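Local coordinates for alcohol dehydrogenase (Thermus sp., PDB 4CPD), which interconverts alcohols and their aldehydes or ketones as an NADH-dependent, zinc-containing, thermostable medium-chain dehydrogenase, at the interface of chains A and B. Coordinates in Å, arbitrary orientation; residue numbers count along the deposited sequence, not the author numbering. Chains: chain A/B, Alcohol dehydrogenase.

Contact 1: the interface of chains A and B. Residues chain A 246-247, 250, 269, 271, 273-274, 290; chain B 278-279.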
# COMPACT_ATOMS: atom_id res chain seq x y z
N GLY A 246 -10.50 12.33 5.29
CA GLY A 246 -11.90 12.15 4.87
C GLY A 246 -12.14 11.66 3.45
O GLY A 246 -11.32 11.88 2.53
N ALA A 247 -13.30 11.04 3.25
CA ALA A 247 -13.61 10.34 2.00
C ALA A 247 -13.54 11.21 0.77
O ALA A 247 -13.23 10.72 -0.32
CB ALA A 247 -14.97 9.69 2.08
N LEU A 250 -9.80 11.52 -0.10
CA LEU A 250 -9.25 10.20 -0.42
C LEU A 250 -9.66 9.69 -1.81
O LEU A 250 -8.86 9.10 -2.52
CB LEU A 250 -9.61 9.17 0.66
CG LEU A 250 -8.89 9.40 2.01
CD1 LEU A 250 -9.56 8.66 3.18
CD2 LEU A 250 -7.43 8.99 1.90
N ASP A 269 -9.54 11.43 10.21
CA ASP A 269 -11.00 11.61 10.12
C ASP A 269 -11.75 10.47 10.83
O ASP A 269 -11.21 9.37 11.01
CB ASP A 269 -11.45 11.66 8.65
CG ASP A 269 -12.89 12.06 8.50
OD1 ASP A 269 -13.17 13.25 8.70
OD2 ASP A 269 -13.74 11.18 8.20
N ALA A 271 -15.00 9.13 9.96
CA ALA A 271 -15.83 8.25 9.11
C ALA A 271 -15.31 6.82 9.16
O ALA A 271 -14.11 6.58 9.16
CB ALA A 271 -15.85 8.76 7.68
N SER A 273 -15.52 4.48 7.01
CA SER A 273 -15.14 3.92 5.72
C SER A 273 -15.22 4.93 4.57
O SER A 273 -15.75 6.03 4.71
CB SER A 273 -16.03 2.71 5.40
OG SER A 273 -17.10 3.11 4.55
N PHE A 274 -14.68 4.52 3.42
CA PHE A 274 -14.83 5.26 2.16
C PHE A 274 -14.80 4.28 0.96
O PHE A 274 -14.20 3.20 1.06
CB PHE A 274 -13.72 6.33 2.03
CG PHE A 274 -12.36 5.77 1.69
CD1 PHE A 274 -11.49 5.37 2.69
CD2 PHE A 274 -11.97 5.62 0.36
CE1 PHE A 274 -10.25 4.83 2.37
CE2 PHE A 274 -10.73 5.09 0.05
CZ PHE A 274 -9.87 4.70 1.05
N ILE A 290 -2.49 3.95 4.56
CA ILE A 290 -3.12 4.89 5.49
C ILE A 290 -2.69 4.55 6.90
O ILE A 290 -2.63 3.38 7.27
CB ILE A 290 -4.66 4.87 5.38
CG1 ILE A 290 -5.29 5.83 6.39
CG2 ILE A 290 -5.24 3.47 5.56
CD1 ILE A 290 -6.67 6.31 5.98
N LEU B 278 -11.58 3.49 7.24
CA LEU B 278 -10.92 4.79 7.35
C LEU B 278 -10.42 5.02 8.77
O LEU B 278 -9.21 4.89 9.02
CB LEU B 278 -11.86 5.89 6.89
CG LEU B 278 -11.19 7.12 6.32
CD1 LEU B 278 -12.21 7.97 5.60
CD2 LEU B 278 -10.53 7.92 7.43
N ALA B 279 -11.33 5.32 9.71
CA ALA B 279 -10.93 5.61 11.09
C ALA B 279 -10.16 4.46 11.69
O ALA B 279 -9.07 4.64 12.28
CB ALA B 279 -12.14 5.93 11.94
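The carbonyl oxygen of A:Ala271 accepts a hydrogen bond from the backbone N of B:Ala279, 3.1 Å away. The donor stands at the first residue of helix 279-284 of chain B, so the chain A loop probably helps cap the start of that helix across the subunit boundary. A second-shell bond steadies the acceptor: the backbone N of A:Ala271 is held at 3.0 Å by the carboxylate OD2 of A:Asp269, which it meets from above the carboxylate plane. The contact thus illustrates how a backbone bond may help register an apolar side chain. That side chain is B:Leu278, which loses 91 Å² of its surface to chain A. Its CG stands anti to its own backbone N (chi1 -152°), and the two methyls fork into different surroundings. CD1 points at the first turn of helix 247-256, where it meets CD1 of A:Leu250 at 3.7 Å and comes near the backbone of A:Gly246 and A:Ala247. It also reaches the CD1 rim of the A:Phe274 ring, the leucine crossing that side chain at about a right angle. A:Leu250 CD1 lies over one face of the same ring, 3.8 Å above its plane, bringing leucine, ring and leucine together in one apolar cluster. The other methyl of B:Leu278, CD2, rests 4.0 Å from CB of A:Asp269, whose carboxylate is turned back toward its own loop.

Contact 2: the interface of chains A and B. Residues chain A 101-102, 288-292; chain B 281, 285-287.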
# COMPACT_ATOMS: atom_id res chain seq x y z
N ASN A 101 4.73 3.21 16.03
CA ASN A 101 3.37 3.73 16.11
C ASN A 101 2.31 2.67 16.47
O ASN A 101 1.20 3.02 16.75
CB ASN A 101 2.96 4.37 14.78
CG ASN A 101 3.08 3.43 13.61
OD1 ASN A 101 4.09 2.73 13.46
ND2 ASN A 101 2.05 3.35 12.80
N LEU A 102 2.64 1.38 16.40
CA LEU A 102 1.72 0.34 16.82
C LEU A 102 2.10 -0.28 18.15
O LEU A 102 1.60 -1.38 18.47
CB LEU A 102 1.68 -0.74 15.75
CG LEU A 102 1.21 -0.20 14.40
CD1 LEU A 102 1.32 -1.30 13.34
CD2 LEU A 102 -0.21 0.34 14.49
N PHE A 288 -1.92 1.67 -1.91
CA PHE A 288 -2.53 2.62 -0.98
C PHE A 288 -2.05 2.33 0.43
O PHE A 288 -1.98 1.18 0.84
CB PHE A 288 -4.05 2.51 -1.04
CG PHE A 288 -4.77 3.42 -0.08
CD1 PHE A 288 -4.93 4.76 -0.35
CD2 PHE A 288 -5.33 2.92 1.09
CE1 PHE A 288 -5.61 5.60 0.53
CE2 PHE A 288 -6.01 3.75 1.98
CZ PHE A 288 -6.15 5.10 1.71
N ARG A 289 -1.70 3.38 1.17
CA ARG A 289 -1.35 3.22 2.55
C ARG A 289 -1.99 4.33 3.39
O ARG A 289 -2.05 5.48 3.00
CB ARG A 289 0.17 3.16 2.74
CG ARG A 289 0.53 2.81 4.18
CD ARG A 289 2.01 2.56 4.39
NE ARG A 289 2.30 2.21 5.78
CZ ARG A 289 3.52 1.90 6.24
NH1 ARG A 289 4.58 1.89 5.45
NH2 ARG A 289 3.67 1.60 7.52
N ILE A 290 -2.49 3.95 4.56
CA ILE A 290 -3.12 4.89 5.49
C ILE A 290 -2.69 4.55 6.90
O ILE A 290 -2.63 3.38 7.27
CB ILE A 290 -4.66 4.87 5.38
CG1 ILE A 290 -5.29 5.83 6.39
CG2 ILE A 290 -5.24 3.47 5.56
CD1 ILE A 290 -6.67 6.31 5.98
N GLY A 291 -2.35 5.56 7.68
CA GLY A 291 -1.86 5.32 9.02
C GLY A 291 -1.41 6.55 9.79
O GLY A 291 -1.27 7.63 9.24
N LEU A 292 -1.17 6.35 11.08
CA LEU A 292 -0.56 7.36 11.90
C LEU A 292 0.96 7.25 11.78
O LEU A 292 1.51 6.16 11.58
CB LEU A 292 -1.01 7.18 13.34
CG LEU A 292 -2.53 7.11 13.56
CD1 LEU A 292 -2.84 7.07 15.05
CD2 LEU A 292 -3.30 8.26 12.92
N GLY B 281 -8.80 2.19 9.83
CA GLY B 281 -7.64 2.06 8.94
C GLY B 281 -6.44 2.85 9.41
O GLY B 281 -5.31 2.34 9.40
N ASP B 285 -2.87 1.09 10.43
CA ASP B 285 -1.71 1.22 9.56
C ASP B 285 -1.70 0.10 8.50
O ASP B 285 -0.92 -0.83 8.54
CB ASP B 285 -0.40 1.22 10.38
CG ASP B 285 0.77 1.80 9.61
OD1 ASP B 285 0.61 2.08 8.40
OD2 ASP B 285 1.86 1.98 10.22
N LEU B 286 -2.58 0.23 7.53
CA LEU B 286 -2.68 -0.74 6.48
C LEU B 286 -1.95 -0.33 5.19
O LEU B 286 -1.99 0.83 4.78
CB LEU B 286 -4.17 -0.92 6.15
CG LEU B 286 -5.02 -1.48 7.29
CD1 LEU B 286 -6.49 -1.26 6.98
CD2 LEU B 286 -4.71 -2.96 7.51
N THR B 287 -1.32 -1.31 4.55
CA THR B 287 -0.85 -1.15 3.18
C THR B 287 -1.65 -2.08 2.28
O THR B 287 -1.68 -3.28 2.50
CB THR B 287 0.64 -1.50 3.11
OG1 THR B 287 1.36 -0.63 3.99
CG2 THR B 287 1.18 -1.36 1.67
O HOH W 1 4.31 1.16 11.11
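This is an antiparallel strand-to-strand interface: strand 286-290 of each chain pairs with its counterpart about a two-fold axis, which probably joins the coenzyme-domain sheets of the two subunits into one continuous sheet. A:Ile290 N donates to B:Leu286 O at 3.2 Å, and A:Arg289 pairs with B:Thr287 in an antiparallel beta bridge. Beyond the strands, the carboxylate of B:Asp285 shows how a side chain can clamp such a seam. A:Arg289, with CG anti to its backbone N (chi1 -173°) and its chain extended, presents NE and NH2 side-on to one oxygen, OD1. A:Arg289 NE lies 3.1 Å from B:Asp285 OD1, the salt bridge; NH2 bonds to the same oxygen, and both arrive on the syn side from the same face of the carboxylate. The carboxylate stands at the guanidinium edge, their planes 27° apart, and this pairing would be expected to favour the ionised acid. B:Asp285 OD2 is taken by the amide ND2 of A:Asn101 at 2.9 Å, a fairly straight bond arriving from above the carboxylate plane. B:Thr287 OG1 lies alongside the aliphatic arm of A:Arg289, 3.3 Å from CD. Water 1 bridges A:Asn101 OD1 and B:Asp285 OD2, lying 2.7 Å from the latter.

Contact 3: the interface of chains A and B. Residues chain A 276, 278, 281-282, 285-286; chain B 267-269, 290-292.
The A:Phe276 ring turns its CE1 rim toward B:Ile290, whose CG2 methyl comes at 4.0 Å from somewhat off the ring plane; the two side chains run past each other in opposite directions. A second flat group, the carboxylate of A:Asp285, brings OD1 near the carbonyl O of B:Ile290 and CA of B:Gly291. In this zinc-containing medium-chain dehydrogenase the contact joins edge strands of two Rossmann-type coenzyme domains, and it exemplifies a helix residue plugging the loops behind a paired strand. The plug is A:Leu282, on helix 279-284, with 99 Å² hidden by chain B. Its CG lies anti to its own carbonyl carbon (chi1 -77°), which carries the two methyls across B:Ile290, at about a right angle to that side chain, and toward the neighbouring loop. CD2 packs on CG1 of the isoleucine at 3.4 Å, while CD1 reaches the extended segment from B:Gly267 to B:Asp269, 3.8 Å from CA of B:Val268. An alanine here would probably open a gap between B:Ile290 and B:Val268, leaving the isoleucine CG1 branch without its packing partner and freer to turn. The backbone O of A:Leu282 accepts a weak hydrogen bond from B:Leu292 N, with CG of B:Leu292 3.5 Å from the same oxygen. Because B:Val268 and B:Gly291 also belong to the NAD site, the packing may help fix cofactor-binding loops of the neighbouring subunit. Alongside, strand 286-290 is bound through B:Ile290 N to A:Leu286 O at 3.2 Å.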
# COMPACT_ATOMS: atom_id res chain seq x y z
N PHE A 276 -13.51 2.48 -2.06
CA PHE A 276 -12.24 2.26 -2.77
C PHE A 276 -12.58 1.62 -4.09
O PHE A 276 -13.31 0.63 -4.08
CB PHE A 276 -11.34 1.32 -1.98
CG PHE A 276 -9.92 1.35 -2.42
CD1 PHE A 276 -9.53 0.74 -3.58
CD2 PHE A 276 -8.96 2.00 -1.66
CE1 PHE A 276 -8.22 0.77 -4.01
CE2 PHE A 276 -7.64 2.05 -2.08
CZ PHE A 276 -7.26 1.43 -3.25
N LEU A 278 -12.77 -0.67 -7.17
CA LEU A 278 -12.50 -2.09 -7.30
C LEU A 278 -12.18 -2.42 -8.76
O LEU A 278 -11.04 -2.65 -9.10
CB LEU A 278 -13.67 -2.90 -6.75
CG LEU A 278 -13.30 -4.27 -6.19
CD1 LEU A 278 -14.45 -4.84 -5.38
CD2 LEU A 278 -12.89 -5.25 -7.30
N GLY A 281 -9.95 -0.07 -9.94
CA GLY A 281 -8.74 -0.27 -9.13
C GLY A 281 -7.84 -1.35 -9.69
O GLY A 281 -6.65 -1.19 -9.70
N LEU A 282 -8.43 -2.44 -10.18
CA LEU A 282 -7.68 -3.53 -10.74
C LEU A 282 -6.96 -3.13 -12.00
O LEU A 282 -5.79 -3.51 -12.23
CB LEU A 282 -8.60 -4.71 -11.06
CG LEU A 282 -9.06 -5.55 -9.88
CD1 LEU A 282 -10.24 -6.42 -10.29
CD2 LEU A 282 -7.91 -6.40 -9.40
N ASP A 285 -4.01 -0.50 -11.01
CA ASP A 285 -2.88 -1.01 -10.22
C ASP A 285 -2.46 -0.04 -9.13
O ASP A 285 -1.42 0.60 -9.24
CB ASP A 285 -1.68 -1.37 -11.10
CG ASP A 285 -0.67 -2.27 -10.37
OD1 ASP A 285 -0.84 -2.47 -9.15
OD2 ASP A 285 0.29 -2.78 -10.98
N LEU A 286 -3.26 0.06 -8.07
CA LEU A 286 -3.07 1.07 -7.05
C LEU A 286 -2.36 0.49 -5.85
O LEU A 286 -2.64 -0.64 -5.47
CB LEU A 286 -4.42 1.65 -6.62
CG LEU A 286 -5.19 2.44 -7.69
CD1 LEU A 286 -6.65 2.60 -7.31
CD2 LEU A 286 -4.55 3.81 -7.94
N GLY B 267 -7.67 -10.95 -6.72
CA GLY B 267 -8.91 -11.49 -7.28
C GLY B 267 -9.70 -10.48 -8.07
O GLY B 267 -9.77 -9.32 -7.69
N VAL B 268 -10.30 -10.96 -9.17
CA VAL B 268 -11.07 -10.12 -10.11
C VAL B 268 -12.56 -10.09 -9.79
O VAL B 268 -13.15 -11.08 -9.41
CB VAL B 268 -10.89 -10.62 -11.55
CG1 VAL B 268 -11.79 -9.82 -12.51
CG2 VAL B 268 -9.43 -10.50 -11.96
N ASP B 269 -13.15 -8.91 -9.93
CA ASP B 269 -14.57 -8.67 -9.72
C ASP B 269 -14.96 -7.35 -10.39
O ASP B 269 -14.11 -6.49 -10.65
CB ASP B 269 -14.91 -8.60 -8.25
CG ASP B 269 -16.41 -8.55 -8.01
OD1 ASP B 269 -17.05 -9.62 -8.11
OD2 ASP B 269 -16.94 -7.44 -7.73
N ILE B 290 -3.97 -3.54 -5.11
CA ILE B 290 -4.89 -4.26 -5.97
C ILE B 290 -4.51 -4.02 -7.43
O ILE B 290 -4.19 -2.92 -7.83
CB ILE B 290 -6.34 -3.85 -5.69
CG1 ILE B 290 -7.28 -4.60 -6.62
CG2 ILE B 290 -6.55 -2.36 -5.86
CD1 ILE B 290 -8.68 -4.67 -6.05
N GLY B 291 -4.46 -5.09 -8.21
CA GLY B 291 -4.03 -4.95 -9.57
C GLY B 291 -3.94 -6.25 -10.30
O GLY B 291 -3.99 -7.33 -9.69
N LEU B 292 -3.83 -6.13 -11.62
CA LEU B 292 -3.61 -7.26 -12.48
C LEU B 292 -2.13 -7.52 -12.49
O LEU B 292 -1.30 -6.61 -12.36
CB LEU B 292 -4.13 -6.98 -13.90
CG LEU B 292 -5.59 -6.49 -14.00
CD1 LEU B 292 -6.00 -6.34 -15.44
CD2 LEU B 292 -6.54 -7.45 -13.30

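Contact 1 and contact 2 lie about 12 Å apart, measured between the centres of their C-alpha atoms, and share A:Ile290, whose side chain borders the apolar cluster while its backbone joins the strand pair. Contact 3 lies about 19 Å from each and reaches the same seam from the other side of the two-fold axis, with the chains exchanged. Helix 279-284 and strand 286-290 recur throughout, so a short stretch of sequence supplies plug, strand and clamp to both subunits. Since loops bearing NAD-site residues flank it, the seam may couple the pairing of the two subunits to the shape of the coenzyme site.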